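Local coordinates for amino acid amide racemase (Ochrobactrum anthropi, PDB 6GIO), which belongs to the class-III aminotransferase family of pyridoxal-5'-phosphate-dependent enzymes and binds that cofactor in a dimeric assembly, at residues 60-71 against 301-312. Numbering follows the deposited sequence.
Sequences HPAIVEAVEKSV and VATAAGRAVLNT. With EDO (1,2-ethanediol), chain H.
A66 and A308 meet methyl to methyl at the middle of two nearly antiparallel helices, 61-71 and 301-312, whose axes come within 8.1 Å at an angle of 153°. Small residues make that closeness possible: A66 CB sits 3.5 Å from A304 O, and A308 CB in turn presses on the opposing backbone, 3.4 Å from A62 O. Towards one flank the branched side chains close the seam. I63 has CG1 anti to its carbonyl carbon (chi1 -68°) and an extended chain beyond it, and together these bring CD1 to 3.8 Å from V309 CG2, while V67 CG2 rests against the methyl of A305.

At the V301 end of the pair, S70 packs against V301, with OG 3.4 Å from V301 CA. Its chi1 of 50° places OG between backbone N and carbonyl carbon, folded back within reach of the carbonyls of A66 and V67 in its own helix. At the other end, T312 OG1 bonds back to A308 O at 2.7 Å. T312 N reaches the same oxygen from the opposite face of its plane, so two donors grip one acceptor, and T312 CG2 is left to approach the H60 ring obliquely. H60 is the N-cap of its helix: ND1 accepts from A62 N, which stands somewhat out of the ring plane. A 1,2-ethanediol, probably from the crystallisation liquor, takes a hydrogen bond from H60 N and lies against I63 CG2.

This is close, alanine-lined antiparallel helix packing, joining parts of the class-III aminotransferase chain 230 residues apart. L273 packs on V67 and V301, and L56 on I63 and T312. Helix 85-97 lies against helix 300-315 through T303 and R307, with R307 salt-bridged to D93, whereas helix 61-72 also forms part of the subunit interface, V67 packing on V67 of the second subunit.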
loop_
_atom_site.group_PDB
_atom_site.type_symbol
_atom_site.label_atom_id
_atom_site.label_comp_id
_atom_site.label_asym_id
_atom_site.label_seq_id
_atom_site.Cartn_x
_atom_site.Cartn_y
_atom_site.Cartn_z
ATOM N N HIS C 60 22.476 3.788 -1.252
ATOM C CA HIS C 60 23.268 3.292 -0.139
ATOM C C HIS C 60 23.620 1.807 -0.407
ATOM O O HIS C 60 22.724 0.997 -0.695
ATOM C CB HIS C 60 22.529 3.439 1.189
ATOM C CG HIS C 60 23.377 3.090 2.364
ATOM N ND1 HIS C 60 23.657 1.783 2.720
ATOM C CD2 HIS C 60 24.058 3.875 3.232
ATOM C CE1 HIS C 60 24.459 1.786 3.769
ATOM N NE2 HIS C 60 24.727 3.041 4.088
ATOM N N PRO C 61 24.907 1.450 -0.305
ATOM C CA PRO C 61 25.343 0.090 -0.669
ATOM C C PRO C 61 24.646 -1.067 0.062
ATOM O O PRO C 61 24.466 -2.111 -0.546
ATOM C CB PRO C 61 26.882 0.088 -0.396
ATOM C CG PRO C 61 27.207 1.399 0.217
ATOM C CD PRO C 61 26.050 2.341 -0.036
ATOM N N ALA C 62 24.271 -0.923 1.332
ATOM C CA ALA C 62 23.594 -2.028 2.037
ATOM C C ALA C 62 22.223 -2.285 1.393
ATOM O O ALA C 62 21.789 -3.426 1.221
ATOM C CB ALA C 62 23.439 -1.724 3.524
ATOM N N ILE C 63 21.540 -1.209 1.030
ATOM C CA ILE C 63 20.195 -1.336 0.476
ATOM C C ILE C 63 20.307 -1.815 -0.957
ATOM O O ILE C 63 19.565 -2.725 -1.367
ATOM C CB ILE C 63 19.410 -0.021 0.571
ATOM C CG1 ILE C 63 19.135 0.261 2.056
ATOM C CG2 ILE C 63 18.121 -0.115 -0.219
ATOM C CD1 ILE C 63 18.609 1.647 2.274
ATOM N N VAL C 64 21.254 -1.238 -1.702
ATOM C CA VAL C 64 21.521 -1.689 -3.070
ATOM C C VAL C 64 21.783 -3.221 -3.085
ATOM O O VAL C 64 21.117 -3.965 -3.814
ATOM C CB VAL C 64 22.696 -0.926 -3.700
ATOM C CG1 VAL C 64 23.172 -1.615 -4.956
ATOM C CG2 VAL C 64 22.277 0.489 -4.033
ATOM N N GLU C 65 22.713 -3.686 -2.261
ATOM C CA GLU C 65 22.992 -5.125 -2.174
ATOM C C GLU C 65 21.747 -5.968 -1.853
ATOM O O GLU C 65 21.529 -6.966 -2.508
ATOM C CB GLU C 65 24.114 -5.445 -1.175
ATOM N N ALA C 66 20.968 -5.618 -0.830
ATOM C CA ALA C 66 19.789 -6.426 -0.455
ATOM C C ALA C 66 18.769 -6.489 -1.585
ATOM O O ALA C 66 18.214 -7.536 -1.862
ATOM C CB ALA C 66 19.132 -5.884 0.821
ATOM N N VAL C 67 18.558 -5.351 -2.245
ATOM C CA VAL C 67 17.622 -5.258 -3.355
ATOM C C VAL C 67 18.115 -6.080 -4.558
ATOM O O VAL C 67 17.334 -6.836 -5.175
ATOM C CB VAL C 67 17.320 -3.758 -3.684
ATOM C CG1 VAL C 67 16.559 -3.582 -4.985
ATOM C CG2 VAL C 67 16.519 -3.142 -2.545
ATOM N N GLU C 68 19.409 -5.985 -4.872
ATOM C CA GLU C 68 19.958 -6.751 -6.002
ATOM C C GLU C 68 19.824 -8.249 -5.783
ATOM O O GLU C 68 19.345 -8.955 -6.664
ATOM C CB GLU C 68 21.417 -6.454 -6.209
ATOM C CG GLU C 68 21.639 -5.146 -6.914
ATOM C CD GLU C 68 23.111 -4.789 -6.946
ATOM O OE1 GLU C 68 23.881 -5.241 -6.034
ATOM O OE2 GLU C 68 23.471 -4.072 -7.901
ATOM N N LYS C 69 20.224 -8.723 -4.607
ATOM C CA LYS C 69 20.146 -10.164 -4.330
ATOM C C LYS C 69 18.707 -10.678 -4.415
ATOM O O LYS C 69 18.453 -11.706 -5.058
ATOM C CB LYS C 69 20.812 -10.514 -2.996
ATOM C CG LYS C 69 22.346 -10.383 -3.055
ATOM C CD LYS C 69 23.037 -10.344 -1.690
ATOM C CE LYS C 69 22.477 -11.358 -0.716
ATOM N NZ LYS C 69 23.250 -11.329 0.563
ATOM N N SER C 70 17.759 -9.942 -3.830
ATOM C CA SER C 70 16.339 -10.353 -3.854
ATOM C C SER C 70 15.637 -10.274 -5.193
ATOM O O SER C 70 14.875 -11.167 -5.534
ATOM C CB SER C 70 15.513 -9.598 -2.768
ATOM O OG SER C 70 15.736 -8.173 -2.838
ATOM N N VAL C 71 15.854 -9.220 -5.972
ATOM C CA VAL C 71 15.181 -9.121 -7.271
ATOM C C VAL C 71 15.749 -10.148 -8.273
ATOM O O VAL C 71 15.019 -10.676 -9.109
ATOM C CB VAL C 71 15.250 -7.685 -7.829
ATOM C CG1 VAL C 71 16.642 -7.348 -8.327
ATOM C CG2 VAL C 71 14.225 -7.477 -8.923
ATOM N N VAL C 301 11.675 -8.504 -1.614
ATOM C CA VAL C 301 12.499 -7.361 -2.013
ATOM C C VAL C 301 12.423 -6.220 -0.996
ATOM O O VAL C 301 13.449 -5.752 -0.500
ATOM C CB VAL C 301 12.094 -6.875 -3.409
ATOM C CG1 VAL C 301 12.918 -5.671 -3.815
ATOM C CG2 VAL C 301 12.286 -8.016 -4.419
ATOM N N ALA C 302 11.201 -5.804 -0.647
ATOM C CA ALA C 302 10.982 -4.729 0.278
ATOM C C ALA C 302 11.475 -5.154 1.632
ATOM O O ALA C 302 12.115 -4.344 2.292
ATOM C CB ALA C 302 9.497 -4.379 0.343
ATOM N N THR C 303 11.202 -6.415 2.037
ATOM C CA THR C 303 11.647 -6.863 3.385
ATOM C C THR C 303 13.156 -6.993 3.478
ATOM O O THR C 303 13.725 -6.668 4.519
ATOM C CB THR C 303 10.958 -8.152 3.891
ATOM O OG1 THR C 303 11.140 -9.215 2.970
ATOM C CG2 THR C 303 9.477 -7.926 4.044
ATOM N N ALA C 304 13.816 -7.425 2.397
ATOM C CA ALA C 304 15.272 -7.422 2.379
ATOM C C ALA C 304 15.826 -5.982 2.576
ATOM O O ALA C 304 16.774 -5.786 3.346
ATOM C CB ALA C 304 15.834 -8.068 1.107
ATOM N N ALA C 305 15.247 -4.984 1.883
ATOM C CA ALA C 305 15.675 -3.599 2.067
ATOM C C ALA C 305 15.533 -3.181 3.547
ATOM O O ALA C 305 16.394 -2.525 4.124
ATOM C CB ALA C 305 14.898 -2.665 1.147
ATOM N N GLY C 306 14.443 -3.578 4.168
ATOM C CA GLY C 306 14.229 -3.248 5.583
ATOM C C GLY C 306 15.258 -3.869 6.513
ATOM O O GLY C 306 15.654 -3.268 7.515
ATOM N N ARG C 307 15.682 -5.089 6.191
ATOM C CA ARG C 307 16.708 -5.743 7.009
ATOM C C ARG C 307 17.998 -4.950 6.913
ATOM O O ARG C 307 18.674 -4.768 7.917
ATOM C CB ARG C 307 16.947 -7.182 6.577
ATOM C CG ARG C 307 15.779 -8.076 6.845
ATOM C CD ARG C 307 16.245 -9.490 6.977
ATOM N NE ARG C 307 16.873 -9.678 8.274
ATOM C CZ ARG C 307 17.876 -10.522 8.512
ATOM N NH1 ARG C 307 18.398 -11.277 7.541
ATOM N NH2 ARG C 307 18.360 -10.611 9.731
ATOM N N ALA C 308 18.323 -4.480 5.702
ATOM C CA ALA C 308 19.517 -3.683 5.480
ATOM C C ALA C 308 19.416 -2.368 6.235
ATOM O O ALA C 308 20.391 -1.887 6.820
ATOM C CB ALA C 308 19.745 -3.425 3.987
ATOM N N VAL C 309 18.238 -1.770 6.263
ATOM C CA VAL C 309 18.075 -0.526 7.025
ATOM C C VAL C 309 18.355 -0.749 8.524
ATOM O O VAL C 309 19.185 -0.073 9.146
ATOM C CB VAL C 309 16.682 0.094 6.791
ATOM C CG1 VAL C 309 16.388 1.167 7.815
ATOM C CG2 VAL C 309 16.577 0.689 5.372
ATOM N N LEU C 310 17.648 -1.690 9.116
ATOM C CA LEU C 310 17.822 -1.984 10.538
ATOM C C LEU C 310 19.251 -2.389 10.829
ATOM O O LEU C 310 19.826 -1.957 11.821
ATOM C CB LEU C 310 16.885 -3.102 10.976
ATOM C CG LEU C 310 15.387 -2.865 10.874
ATOM C CD1 LEU C 310 14.667 -3.970 11.640
ATOM C CD2 LEU C 310 14.983 -1.518 11.426
ATOM N N ASN C 311 19.858 -3.197 9.955
ATOM C CA ASN C 311 21.203 -3.689 10.259
ATOM C C ASN C 311 22.208 -2.520 10.276
ATOM O O ASN C 311 23.023 -2.412 11.192
ATOM C CB ASN C 311 21.620 -4.783 9.269
ATOM C CG ASN C 311 22.981 -5.376 9.589
ATOM O OD1 ASN C 311 23.167 -6.047 10.600
ATOM N ND2 ASN C 311 23.931 -5.102 8.740
ATOM N N THR C 312 22.127 -1.637 9.272
ATOM C CA THR C 312 22.981 -0.464 9.190
ATOM C C THR C 312 22.829 0.475 10.373
ATOM O O THR C 312 23.811 0.981 10.933
ATOM C CB THR C 312 22.649 0.304 7.917
ATOM O OG1 THR C 312 22.807 -0.577 6.811
ATOM C CG2 THR C 312 23.523 1.471 7.756
HETATM C C1 EDO H . 18.395 3.501 -0.878
HETATM O O1 EDO H . 19.639 4.167 -0.587
HETATM C C2 EDO H . 18.534 2.610 -2.097
HETATM O O2 EDO H . 18.868 3.445 -3.237
#